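Local coordinates for protein putative glucoamylase (Bacteroides uniformis, PDB 4GL3) that probably hydrolyses glycosidic bonds as a putative glucoamylase of the six-hairpin glycosidase clan, at residues His98-His103 with Asn165-Gly170; Gly170-Tyr175 with Tyr216-Ala221; Asp260-Lys265 with Asp270-Met275; Arg283-Asp288 with Gly318-Val323; Ile388-Tyr391 with Leu395-Lys398. All blocks are in the same frame, centred on the assembly; numbering follows the deposited sequence.

Interaction 1 of 5, residues His98-His103 with Asn165-Gly170; sequences HGMWAH and NFFTQG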
# COMPACT_ATOMS: atom_id res chain seq x y z
N HIS A 98 -7.69 -12.94 16.73
CA HIS A 98 -8.85 -12.04 16.76
C HIS A 98 -9.23 -11.59 15.33
O HIS A 98 -9.58 -10.44 15.10
CB HIS A 98 -8.63 -10.88 17.71
CG HIS A 98 -8.66 -11.28 19.17
ND1 HIS A 98 -9.82 -11.31 19.91
CD2 HIS A 98 -7.66 -11.62 20.04
CE1 HIS A 98 -9.55 -11.70 21.15
NE2 HIS A 98 -8.25 -11.90 21.25
N GLY A 99 -9.14 -12.53 14.40
CA GLY A 99 -9.42 -12.33 12.99
C GLY A 99 -8.31 -11.70 12.16
O GLY A 99 -8.47 -11.54 10.94
N MSE A 100 -7.20 -11.32 12.80
CA MSE A 100 -6.13 -10.63 12.11
C MSE A 100 -5.00 -11.61 11.88
O MSE A 100 -4.85 -12.60 12.62
CB MSE A 100 -5.63 -9.45 12.90
CG MSE A 100 -6.71 -8.47 13.39
SE MSE A 100 -7.56 -7.60 11.85
CE MSE A 100 -8.78 -6.51 12.86
N TRP A 101 -4.17 -11.31 10.88
CA TRP A 101 -2.92 -12.05 10.66
C TRP A 101 -1.71 -11.28 11.16
O TRP A 101 -1.78 -10.05 11.39
CB TRP A 101 -2.77 -12.38 9.15
CG TRP A 101 -3.99 -13.06 8.56
CD1 TRP A 101 -4.29 -14.37 8.63
CD2 TRP A 101 -5.07 -12.43 7.83
NE1 TRP A 101 -5.48 -14.63 7.94
CE2 TRP A 101 -5.97 -13.44 7.47
CE3 TRP A 101 -5.34 -11.13 7.43
CZ2 TRP A 101 -7.12 -13.18 6.77
CZ3 TRP A 101 -6.50 -10.86 6.74
CH2 TRP A 101 -7.36 -11.88 6.39
N ALA A 102 -0.61 -12.02 11.30
CA ALA A 102 0.73 -11.49 11.50
C ALA A 102 1.26 -10.72 10.26
O ALA A 102 0.67 -10.79 9.16
CB ALA A 102 1.70 -12.59 11.96
N HIS A 103 2.29 -9.90 10.47
CA HIS A 103 2.98 -9.18 9.39
C HIS A 103 3.55 -10.24 8.42
O HIS A 103 3.34 -10.16 7.21
CB HIS A 103 4.03 -8.28 10.01
CG HIS A 103 4.78 -7.39 9.06
ND1 HIS A 103 5.51 -6.30 9.51
CD2 HIS A 103 4.98 -7.45 7.72
CE1 HIS A 103 6.09 -5.71 8.47
NE2 HIS A 103 5.79 -6.39 7.38
N ASN A 165 -12.47 -3.56 16.86
CA ASN A 165 -12.65 -2.86 18.12
C ASN A 165 -11.87 -3.47 19.28
O ASN A 165 -11.56 -2.76 20.24
CB ASN A 165 -14.11 -2.66 18.53
CG ASN A 165 -14.26 -1.59 19.60
OD1 ASN A 165 -13.83 -0.47 19.40
ND2 ASN A 165 -14.87 -1.94 20.74
N PHE A 166 -11.52 -4.76 19.19
CA PHE A 166 -10.62 -5.38 20.18
C PHE A 166 -9.32 -4.58 20.32
O PHE A 166 -8.78 -4.48 21.41
CB PHE A 166 -10.33 -6.82 19.76
CG PHE A 166 -9.34 -7.53 20.65
CD1 PHE A 166 -9.74 -8.01 21.91
CD2 PHE A 166 -8.02 -7.65 20.28
CE1 PHE A 166 -8.84 -8.67 22.72
CE2 PHE A 166 -7.11 -8.28 21.11
CZ PHE A 166 -7.54 -8.81 22.30
N PHE A 167 -8.82 -4.01 19.20
CA PHE A 167 -7.55 -3.35 19.16
C PHE A 167 -7.56 -1.93 19.70
O PHE A 167 -6.50 -1.25 19.70
CB PHE A 167 -6.92 -3.47 17.75
CG PHE A 167 -6.60 -4.87 17.38
CD1 PHE A 167 -7.57 -5.72 16.86
CD2 PHE A 167 -5.36 -5.41 17.69
CE1 PHE A 167 -7.28 -7.06 16.62
CE2 PHE A 167 -5.06 -6.70 17.39
CZ PHE A 167 -6.02 -7.54 16.86
N THR A 168 -8.72 -1.48 20.17
CA THR A 168 -8.79 -0.26 20.90
C THR A 168 -8.45 -0.39 22.41
O THR A 168 -8.25 0.65 23.09
CB THR A 168 -10.17 0.43 20.81
OG1 THR A 168 -11.15 -0.35 21.50
CG2 THR A 168 -10.58 0.71 19.37
N GLN A 169 -8.39 -1.62 22.94
CA GLN A 169 -8.36 -1.83 24.41
C GLN A 169 -9.44 -1.01 25.15
O GLN A 169 -9.25 -0.63 26.28
CB GLN A 169 -6.99 -1.41 24.99
CG GLN A 169 -5.78 -2.08 24.31
CD GLN A 169 -4.48 -1.90 25.08
OE1 GLN A 169 -4.39 -2.29 26.23
NE2 GLN A 169 -3.49 -1.28 24.45
N GLY A 170 -10.57 -0.73 24.51
CA GLY A 170 -11.63 0.06 25.13
C GLY A 170 -11.29 1.56 25.24
O GLY A 170 -12.00 2.28 25.91

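Interaction 2 of 5, residues Gly170-Tyr175 with Tyr216-Ala221; sequences GQDVMY and YHKGWA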
# COMPACT_ATOMS: atom_id res chain seq x y z
N GLY A 170 -10.57 -0.73 24.51
CA GLY A 170 -11.63 0.06 25.13
C GLY A 170 -11.29 1.56 25.24
O GLY A 170 -12.00 2.28 25.91
N GLN A 171 -10.22 2.02 24.57
CA GLN A 171 -9.81 3.41 24.58
C GLN A 171 -10.22 4.11 23.26
O GLN A 171 -10.70 3.44 22.32
CB GLN A 171 -8.27 3.49 24.68
CG GLN A 171 -7.70 2.79 25.89
CD GLN A 171 -6.18 2.71 25.88
OE1 GLN A 171 -5.48 3.48 25.18
NE2 GLN A 171 -5.66 1.79 26.68
N ASP A 172 -9.95 5.42 23.18
CA ASP A 172 -10.21 6.22 21.99
C ASP A 172 -8.99 6.31 21.05
O ASP A 172 -8.58 7.40 20.65
CB ASP A 172 -10.69 7.61 22.42
CG ASP A 172 -12.11 7.60 22.98
OD1 ASP A 172 -12.95 6.89 22.42
OD2 ASP A 172 -12.37 8.34 23.96
N VAL A 173 -8.45 5.17 20.64
CA VAL A 173 -7.34 5.10 19.71
C VAL A 173 -7.24 3.60 19.37
O VAL A 173 -7.80 2.74 20.07
CB VAL A 173 -6.03 5.59 20.38
CG1 VAL A 173 -5.61 4.65 21.50
CG2 VAL A 173 -4.89 5.78 19.40
N MSE A 174 -6.54 3.29 18.30
CA MSE A 174 -6.30 1.89 17.89
C MSE A 174 -4.82 1.58 18.02
O MSE A 174 -3.99 2.48 17.86
CB MSE A 174 -6.77 1.60 16.45
CG MSE A 174 -8.27 1.78 16.26
SE MSE A 174 -8.80 1.65 14.40
CE MSE A 174 -8.97 -0.30 14.34
N TYR A 175 -4.52 0.33 18.41
CA TYR A 175 -3.19 -0.18 18.60
C TYR A 175 -2.83 -1.08 17.42
O TYR A 175 -3.68 -1.81 16.90
CB TYR A 175 -3.08 -0.94 19.96
CG TYR A 175 -3.09 0.01 21.12
CD1 TYR A 175 -4.31 0.51 21.64
CD2 TYR A 175 -1.90 0.48 21.68
CE1 TYR A 175 -4.34 1.42 22.68
CE2 TYR A 175 -1.90 1.41 22.71
CZ TYR A 175 -3.12 1.88 23.22
OH TYR A 175 -3.13 2.82 24.22
N TYR A 216 -11.63 7.54 16.07
CA TYR A 216 -11.03 8.25 14.94
C TYR A 216 -10.66 9.70 15.35
O TYR A 216 -9.53 10.13 15.18
CB TYR A 216 -12.01 8.30 13.76
CG TYR A 216 -11.50 8.96 12.51
CD1 TYR A 216 -10.44 8.44 11.82
CD2 TYR A 216 -12.12 10.09 12.00
CE1 TYR A 216 -10.00 9.01 10.66
CE2 TYR A 216 -11.68 10.68 10.85
CZ TYR A 216 -10.62 10.13 10.17
OH TYR A 216 -10.17 10.72 9.00
N HIS A 217 -11.64 10.44 15.87
CA HIS A 217 -11.43 11.87 16.11
C HIS A 217 -10.42 12.18 17.23
O HIS A 217 -9.65 13.13 17.10
CB HIS A 217 -12.78 12.57 16.36
CG HIS A 217 -13.67 12.52 15.16
ND1 HIS A 217 -13.37 13.19 13.99
CD2 HIS A 217 -14.82 11.84 14.93
CE1 HIS A 217 -14.33 12.95 13.10
NE2 HIS A 217 -15.22 12.14 13.65
N LYS A 218 -10.37 11.36 18.28
CA LYS A 218 -9.39 11.56 19.37
C LYS A 218 -8.09 10.78 19.23
O LYS A 218 -7.07 11.21 19.69
CB LYS A 218 -10.00 11.18 20.71
CG LYS A 218 -11.14 12.09 21.10
CD LYS A 218 -11.67 11.64 22.45
CE LYS A 218 -12.56 12.67 23.11
NZ LYS A 218 -13.97 12.46 22.64
N GLY A 219 -8.13 9.62 18.59
CA GLY A 219 -6.95 8.82 18.44
C GLY A 219 -6.16 9.12 17.17
O GLY A 219 -5.03 9.55 17.22
N TRP A 220 -6.76 8.86 16.01
CA TRP A 220 -6.08 9.13 14.77
C TRP A 220 -5.78 10.61 14.60
O TRP A 220 -4.66 10.96 14.25
CB TRP A 220 -6.87 8.61 13.58
CG TRP A 220 -6.36 8.97 12.25
CD1 TRP A 220 -6.87 9.93 11.43
CD2 TRP A 220 -5.26 8.39 11.54
NE1 TRP A 220 -6.21 9.95 10.27
CE2 TRP A 220 -5.19 9.04 10.30
CE3 TRP A 220 -4.32 7.41 11.83
CZ2 TRP A 220 -4.24 8.73 9.34
CZ3 TRP A 220 -3.37 7.09 10.89
CH2 TRP A 220 -3.33 7.76 9.66
N ALA A 221 -6.77 11.47 14.86
CA ALA A 221 -6.75 12.87 14.40
C ALA A 221 -6.19 13.87 15.39
O ALA A 221 -6.63 15.00 15.44
CB ALA A 221 -8.17 13.31 13.96

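Interaction 3 of 5, residues Asp260-Lys265 with Asp270-Met275; sequences DPRGLK and DYEEQM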
# COMPACT_ATOMS: atom_id res chain seq x y z
N ASP A 260 -10.31 6.01 -2.73
CA ASP A 260 -10.08 7.05 -3.71
C ASP A 260 -10.06 8.42 -3.01
O ASP A 260 -11.09 8.90 -2.54
CB ASP A 260 -11.22 7.00 -4.76
CG ASP A 260 -10.97 7.87 -5.99
OD1 ASP A 260 -10.07 8.74 -5.99
OD2 ASP A 260 -11.71 7.68 -6.98
N PRO A 261 -8.89 9.10 -3.02
CA PRO A 261 -8.81 10.43 -2.40
C PRO A 261 -9.39 11.57 -3.20
O PRO A 261 -9.52 12.68 -2.64
CB PRO A 261 -7.31 10.64 -2.22
CG PRO A 261 -6.71 9.91 -3.36
CD PRO A 261 -7.62 8.72 -3.65
N ARG A 262 -9.76 11.33 -4.47
CA ARG A 262 -10.31 12.39 -5.30
C ARG A 262 -11.73 12.80 -4.83
O ARG A 262 -12.64 11.97 -4.75
CB ARG A 262 -10.32 11.95 -6.77
CG ARG A 262 -8.91 11.63 -7.30
CD ARG A 262 -8.95 11.07 -8.72
NE ARG A 262 -9.79 9.87 -8.71
CZ ARG A 262 -10.40 9.35 -9.77
NH1 ARG A 262 -10.23 9.87 -10.97
NH2 ARG A 262 -11.15 8.28 -9.64
N GLY A 263 -11.88 14.06 -4.46
CA GLY A 263 -13.13 14.59 -3.90
C GLY A 263 -13.39 14.07 -2.48
O GLY A 263 -14.47 14.31 -1.94
N LEU A 264 -12.43 13.37 -1.88
CA LEU A 264 -12.57 12.87 -0.51
C LEU A 264 -12.23 13.94 0.52
O LEU A 264 -11.16 14.52 0.47
CB LEU A 264 -11.70 11.64 -0.31
CG LEU A 264 -11.93 10.82 0.98
CD1 LEU A 264 -13.28 10.11 0.91
CD2 LEU A 264 -10.74 9.86 1.17
N LYS A 265 -13.16 14.20 1.46
CA LYS A 265 -13.01 15.26 2.45
C LYS A 265 -13.58 14.82 3.79
O LYS A 265 -14.66 14.24 3.83
CB LYS A 265 -13.77 16.52 2.03
CG LYS A 265 -13.34 17.19 0.71
CD LYS A 265 -14.04 18.56 0.58
CE LYS A 265 -13.52 19.45 -0.54
NZ LYS A 265 -13.70 18.79 -1.86
N ASP A 270 -8.94 18.02 2.83
CA ASP A 270 -9.26 17.62 1.45
C ASP A 270 -8.15 16.69 1.03
O ASP A 270 -7.00 17.11 0.84
CB ASP A 270 -9.34 18.86 0.57
CG ASP A 270 -9.48 18.55 -0.91
OD1 ASP A 270 -9.20 17.44 -1.37
OD2 ASP A 270 -9.87 19.47 -1.62
N TYR A 271 -8.48 15.41 0.90
CA TYR A 271 -7.44 14.40 0.72
C TYR A 271 -6.82 14.43 -0.65
O TYR A 271 -5.66 14.05 -0.80
CB TYR A 271 -7.93 13.01 1.12
CG TYR A 271 -8.05 12.95 2.62
CD1 TYR A 271 -6.93 12.76 3.42
CD2 TYR A 271 -9.26 13.21 3.26
CE1 TYR A 271 -7.02 12.79 4.81
CE2 TYR A 271 -9.36 13.22 4.65
CZ TYR A 271 -8.23 13.02 5.42
OH TYR A 271 -8.31 13.07 6.80
N GLU A 272 -7.54 14.93 -1.64
CA GLU A 272 -6.96 15.10 -2.95
C GLU A 272 -5.83 16.16 -2.90
O GLU A 272 -4.77 15.98 -3.50
CB GLU A 272 -8.02 15.53 -3.97
CG GLU A 272 -7.51 15.55 -5.40
CD GLU A 272 -8.63 15.77 -6.43
OE1 GLU A 272 -9.82 15.92 -6.04
OE2 GLU A 272 -8.31 15.79 -7.62
N GLU A 273 -6.10 17.26 -2.22
CA GLU A 273 -5.09 18.28 -1.97
C GLU A 273 -3.89 17.68 -1.21
O GLU A 273 -2.75 17.95 -1.55
CB GLU A 273 -5.68 19.44 -1.17
CG GLU A 273 -4.77 20.66 -1.10
CD GLU A 273 -5.22 21.74 -0.09
OE1 GLU A 273 -6.23 21.58 0.65
OE2 GLU A 273 -4.53 22.79 -0.03
N GLN A 274 -4.16 16.86 -0.19
CA GLN A 274 -3.09 16.27 0.60
C GLN A 274 -2.13 15.47 -0.30
O GLN A 274 -0.89 15.60 -0.18
CB GLN A 274 -3.64 15.34 1.71
CG GLN A 274 -2.57 14.58 2.51
CD GLN A 274 -1.65 15.48 3.34
OE1 GLN A 274 -1.98 16.64 3.61
NE2 GLN A 274 -0.50 14.93 3.79
N MSE A 275 -2.70 14.62 -1.17
CA MSE A 275 -1.88 13.67 -1.93
C MSE A 275 -1.05 14.44 -2.97
O MSE A 275 0.14 14.16 -3.16
CB MSE A 275 -2.71 12.59 -2.63
CG MSE A 275 -3.56 11.74 -1.75
SE MSE A 275 -2.69 11.18 -0.14
CE MSE A 275 -4.18 11.41 1.10

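Interaction 4 of 5, residues Arg283-Asp288 with Gly318-Val323; sequences RAYCID and GNDRGV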
# COMPACT_ATOMS: atom_id res chain seq x y z
N ARG A 283 8.88 16.01 -4.63
CA ARG A 283 9.54 16.37 -5.87
C ARG A 283 10.33 17.67 -5.76
O ARG A 283 11.46 17.74 -6.23
CB ARG A 283 8.54 16.45 -7.03
CG ARG A 283 9.16 16.91 -8.33
CD ARG A 283 8.11 16.99 -9.43
NE ARG A 283 8.64 17.50 -10.70
CZ ARG A 283 8.67 18.79 -11.03
NH1 ARG A 283 8.24 19.70 -10.18
NH2 ARG A 283 9.14 19.17 -12.20
N ALA A 284 9.73 18.72 -5.19
CA ALA A 284 10.42 20.02 -5.07
C ALA A 284 11.68 19.87 -4.21
O ALA A 284 12.71 20.48 -4.52
CB ALA A 284 9.50 21.13 -4.51
N TYR A 285 11.60 19.06 -3.15
CA TYR A 285 12.78 18.81 -2.33
C TYR A 285 13.91 18.24 -3.22
O TYR A 285 15.07 18.68 -3.15
CB TYR A 285 12.51 17.88 -1.14
CG TYR A 285 13.79 17.49 -0.43
CD1 TYR A 285 14.34 18.29 0.55
CD2 TYR A 285 14.49 16.37 -0.82
CE1 TYR A 285 15.52 17.96 1.18
CE2 TYR A 285 15.68 16.04 -0.22
CZ TYR A 285 16.19 16.82 0.78
OH TYR A 285 17.39 16.50 1.36
N CYS A 286 13.56 17.29 -4.08
CA CYS A 286 14.56 16.63 -4.90
C CYS A 286 15.17 17.57 -5.89
O CYS A 286 16.39 17.52 -6.15
CB CYS A 286 13.96 15.38 -5.55
SG CYS A 286 13.56 14.06 -4.35
N ILE A 287 14.34 18.47 -6.43
CA ILE A 287 14.84 19.46 -7.37
C ILE A 287 15.72 20.46 -6.64
O ILE A 287 16.77 20.82 -7.14
CB ILE A 287 13.69 20.19 -8.13
CG1 ILE A 287 12.94 19.18 -9.02
CG2 ILE A 287 14.23 21.37 -8.94
CD1 ILE A 287 11.65 19.73 -9.59
N ASP A 288 15.31 20.90 -5.45
CA ASP A 288 16.18 21.76 -4.62
C ASP A 288 17.53 21.08 -4.35
O ASP A 288 18.56 21.72 -4.44
CB ASP A 288 15.50 22.10 -3.29
CG ASP A 288 16.25 23.18 -2.52
OD1 ASP A 288 16.63 24.18 -3.14
OD2 ASP A 288 16.48 23.01 -1.32
N GLY A 318 13.31 14.72 5.24
CA GLY A 318 13.98 14.81 6.56
C GLY A 318 14.92 13.65 6.89
O GLY A 318 15.43 13.58 8.00
N ASN A 319 15.13 12.74 5.93
CA ASN A 319 16.03 11.59 6.07
C ASN A 319 16.49 11.18 4.67
O ASN A 319 16.08 10.13 4.11
CB ASN A 319 15.32 10.43 6.75
CG ASN A 319 16.19 9.20 6.90
OD1 ASN A 319 17.40 9.30 7.04
ND2 ASN A 319 15.58 8.02 6.85
N ASP A 320 17.31 12.05 4.10
CA ASP A 320 17.75 11.95 2.73
C ASP A 320 19.17 11.41 2.76
O ASP A 320 20.05 12.10 3.22
CB ASP A 320 17.70 13.32 2.08
CG ASP A 320 18.18 13.31 0.63
OD1 ASP A 320 18.22 12.25 -0.03
OD2 ASP A 320 18.52 14.40 0.15
N ARG A 321 19.36 10.20 2.24
CA ARG A 321 20.63 9.48 2.30
C ARG A 321 21.23 9.24 0.92
O ARG A 321 22.15 8.44 0.77
CB ARG A 321 20.43 8.13 2.99
CG ARG A 321 19.52 8.18 4.21
CD ARG A 321 19.78 7.07 5.20
NE ARG A 321 19.33 7.48 6.52
CZ ARG A 321 19.53 6.79 7.64
NH1 ARG A 321 20.20 5.66 7.61
NH2 ARG A 321 19.04 7.23 8.77
N GLY A 322 20.68 9.92 -0.09
CA GLY A 322 21.18 9.83 -1.49
C GLY A 322 20.49 8.76 -2.34
O GLY A 322 20.90 8.53 -3.48
N VAL A 323 19.45 8.12 -1.78
CA VAL A 323 18.74 6.98 -2.36
C VAL A 323 17.41 7.49 -2.96
O VAL A 323 16.60 8.09 -2.26
CB VAL A 323 18.47 5.89 -1.29
CG1 VAL A 323 17.65 4.71 -1.85
CG2 VAL A 323 19.80 5.41 -0.67

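Interaction 5 of 5, residues Ile388-Tyr391 with Leu395-Lys398; sequences IENY and LIWK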
# COMPACT_ATOMS: atom_id res chain seq x y z
N ILE A 388 -0.75 2.89 -11.10
CA ILE A 388 -0.78 3.11 -12.54
C ILE A 388 -2.18 2.79 -13.01
O ILE A 388 -2.79 3.58 -13.73
CB ILE A 388 0.28 2.30 -13.33
CG1 ILE A 388 1.70 2.89 -13.10
CG2 ILE A 388 -0.06 2.24 -14.84
CD1 ILE A 388 2.83 1.97 -13.57
N GLU A 389 -2.74 1.66 -12.57
CA GLU A 389 -4.07 1.35 -13.07
C GLU A 389 -5.15 2.38 -12.61
O GLU A 389 -6.04 2.74 -13.39
CB GLU A 389 -4.53 -0.06 -12.67
CG GLU A 389 -5.78 -0.52 -13.39
CD GLU A 389 -5.58 -0.51 -14.90
OE1 GLU A 389 -4.47 -0.92 -15.32
OE2 GLU A 389 -6.53 -0.11 -15.64
N ASN A 390 -5.10 2.77 -11.33
CA ASN A 390 -6.00 3.80 -10.86
C ASN A 390 -5.92 5.08 -11.70
O ASN A 390 -6.96 5.65 -12.04
CB ASN A 390 -5.77 4.12 -9.38
CG ASN A 390 -6.43 3.10 -8.46
OD1 ASN A 390 -7.43 2.49 -8.85
ND2 ASN A 390 -5.86 2.92 -7.23
N TYR A 391 -4.71 5.51 -12.03
CA TYR A 391 -4.55 6.64 -12.97
C TYR A 391 -5.19 6.35 -14.31
O TYR A 391 -5.85 7.21 -14.86
CB TYR A 391 -3.07 6.96 -13.19
CG TYR A 391 -2.79 7.87 -14.37
CD1 TYR A 391 -3.25 9.18 -14.37
CD2 TYR A 391 -2.09 7.41 -15.48
CE1 TYR A 391 -3.00 10.03 -15.42
CE2 TYR A 391 -1.83 8.27 -16.55
CZ TYR A 391 -2.30 9.57 -16.49
OH TYR A 391 -2.09 10.42 -17.51
N LEU A 395 -9.79 1.64 -11.78
CA LEU A 395 -10.27 0.28 -11.55
C LEU A 395 -10.40 -0.10 -10.08
O LEU A 395 -11.50 -0.51 -9.66
CB LEU A 395 -9.34 -0.76 -12.21
CG LEU A 395 -9.77 -2.22 -12.05
CD1 LEU A 395 -11.11 -2.50 -12.79
CD2 LEU A 395 -8.69 -3.17 -12.57
N ILE A 396 -9.32 0.01 -9.29
CA ILE A 396 -9.37 -0.54 -7.92
C ILE A 396 -10.16 0.38 -6.99
O ILE A 396 -10.92 -0.07 -6.14
CB ILE A 396 -7.95 -0.84 -7.38
CG1 ILE A 396 -7.22 -1.84 -8.30
CG2 ILE A 396 -8.00 -1.35 -5.94
CD1 ILE A 396 -7.97 -3.10 -8.66
N TRP A 397 -9.99 1.69 -7.19
CA TRP A 397 -10.84 2.70 -6.55
C TRP A 397 -12.32 2.45 -6.74
O TRP A 397 -13.08 2.45 -5.80
CB TRP A 397 -10.54 4.08 -7.11
CG TRP A 397 -9.26 4.68 -6.65
CD1 TRP A 397 -8.59 4.43 -5.49
CD2 TRP A 397 -8.52 5.71 -7.33
NE1 TRP A 397 -7.45 5.19 -5.42
CE2 TRP A 397 -7.40 6.01 -6.52
CE3 TRP A 397 -8.67 6.37 -8.54
CZ2 TRP A 397 -6.45 6.97 -6.89
CZ3 TRP A 397 -7.74 7.33 -8.90
CH2 TRP A 397 -6.64 7.62 -8.08
N LYS A 398 -12.77 2.22 -7.95
CA LYS A 398 -14.20 1.97 -8.15
C LYS A 398 -14.69 0.73 -7.41
O LYS A 398 -15.77 0.74 -6.84
CB LYS A 398 -14.57 1.86 -9.63
CG LYS A 398 -14.45 3.17 -10.39
CD LYS A 398 -14.87 2.99 -11.87
CE LYS A 398 -13.98 3.77 -12.83
NZ LYS A 398 -14.18 5.24 -12.76

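Interaction 1 of 5, residues His98-His103 with Asn165-Gly170
A face-to-face aromatic stack joins two loops that lie among the helices of this probable six-hairpin fold: the ring of H98 lies on the ring of F166, planes 12° apart and centroids 3.6 Å apart. The rings overlap almost squarely, H98 NE2 3.3 Å from F166 CZ. F166 reaches this place with CG anti to its own backbone N (chi1 176°), while H98 ND1 is bonded to E163, which probably steadies the turn of the imidazole. Beside the stack is an apolar pair. Selenomethionine M100 and F167 run antiparallel alongside one another, M100 CG lying 3.6 Å from F167 CE1 and its CE a little farther from the same carbon. The F167 ring is also covered on one face by F166 CD2, linking the two pairs. W178 meets both H98 and F166 edge-to-face. Deeper in, M100 and F167 pack on A122 of strand 122-123 and I124 of helix 124-140.

Interaction 2 of 5, residues Gly170-Tyr175 with Tyr216-Ala221
D172 and K218 run alongside each other in the same direction, and most of their meeting is through carbon. D172 CB is 4.0 Å from K218 CB, and farther along D172 OD2 lies 3.7 Å from K218 CD. The charges are near but not in contact: K218 NZ is 4.6 Å from D172 OD2, because the lysine chain bends at its last torsion (chi4 88°). Any attraction is therefore likely to be modest, and the carboxylate has another partner, S214, whose hydroxyl meets D172 OD1.

The apolar part is V173 against G219. V173 CG2, anti to the backbone N, rests 3.8 Å from G219 CA, and the two CA atoms are only 4.0 Å apart. Such an approach needs glycine, since a CB at this position would run into D172 O and V173 CA. On the backbone, D172 O comes 3.1 Å from G219 N, but the angle is too poor for a hydrogen bond.

Around this contact the helix 213-220 ends in a wider pi-type turn, with A221 N bonded to Y216 O. V173 packs on Y200 of helix 197-205, whose hydroxyl bonds M174 N, and D172 touches V215 on helix 213-220 itself.

Interaction 3 of 5, residues Asp260-Lys265 with Asp270-Met275
P261 and M275, a selenomethionine, stand roughly perpendicular, M275 CG sitting 3.9 Å from P261 CB. Y271 turns its ring edge toward the other segment, with L264 O and K265 CA near the ring plane, and its backbone N bonds L264 O at 2.9 Å. E272 holds an extended chain alongside the turn, with CG anti to its backbone N (chi1 -172°). This brings OE1 to G263 N at 3.2 Å, the donor standing well above the carboxylate plane; its other oxygen pairs with K276. K265 slants across D270, NZ making a long salt bridge of 3.9 Å to D270 OD2. R262 turns back on its own segment and grips D260 side-on, NE to OD1 and NH2 to OD2, in the guanidinium plane. D260 OD1 also takes R262 N, an Asx turn. A type II turn from P261 to L264 leads toward the N-terminus of helix 271-288, where D270 is the N-cap, its OD1 accepting from E273 N at 3.2 Å and weakly from E272 N.

Interaction 4 of 5, residues Arg283-Asp288 with Gly318-Val323
Y285 and D320 meet through a single hydrogen bond, the tyrosine OH donating to D320 OD2 at 2.7 Å. The carboxylate oxygen lies at the edge of the phenol ring, near its plane, and is 3.3 Å from Y285 CE2. Ring and carboxylate are turned almost at right angles, 80° apart, and the hydroxyl comes to OD2 on its anti side, 22° out of the carboxylate plane. The aspartate CB also stands 3.3 Å from the tyrosine OH, which makes the approach a close one.

Both side chains are thrown out toward each other by the same torsion: CG is anti to the backbone N in Y285 (chi1 172°) and likewise in D320. The next shell fixes the carboxylate. D320 OD1 takes a hydrogen bond from Y296 OH and a long, weak one from G322 N of its own loop, while the D320 carbonyl is met by K291 and Y293. Y285 also packs on Y233 and P290, both in loops.

A phenylalanine in place of Y285 would keep the ring but would probably leave D320 OD2 without its hydroxyl mate and the loop less firmly tied to helix 271-288. Each carboxylate oxygen of D320 thus has a tyrosine hydroxyl as partner, a pairing that ties loop 318-323 to the helix and holds the orientation of the buried carboxylate.

Interaction 5 of 5, residues Ile388-Tyr391 with Leu395-Lys398
N390 OD1 is gripped by two backbone N-H groups at the start of helix 395-401. W397 N reaches it at 3.2 Å along a nearly straight line (169°), and I396 N bonds it more weakly at 3.1 Å. The same asparagine lies flat on the indole, amide and ring planes 6° apart, with CG 3.5 Å above the W397 ring. Its CB makes a CH-pi contact, 3.5 Å from the six-membered ring centroid and almost on the ring normal. N390 CG is anti to its carbonyl carbon (chi1 -80°), which lays the amide over the indole. N390 ND2 bonds to M257 O, and W397 NE1 to Y256 O. To one side, E389 CG packs on L395 CB at 3.8 Å. Replacing W397 with an alanine would remove the ring, which would probably uncover one face of the N390 amide and leave Y256 O without its donor. The asparagine thus turns N-H groups of the first turn, which generally lack an acceptor within their own helix, into a bond between successive helices.

In the fold
Interactions 4 and 5 are buried, whereas 1, 2 and 3 are only partly so, with exposed lysines at the edges of 2 and 3. Interaction 5 lies closest to the centre of the chain, interactions 2 and 4 farthest out. Chemistry does not simply follow depth: interaction 4 is one polar bond, 5 a polar grip with a stacked amide, 1 aromatic and apolar, 2 close backbone packing, and 3 a mix of backbone and carboxylate bonds, capping and apolar packing. Interactions 1 and 2 share G170 and a probable hydrogen bond from Y175 N to F167 O. Interactions 3 and 4 use opposite ends of helix 271-288, and interaction 3 leans on W397 of interaction 5 through D260, P261 and R262.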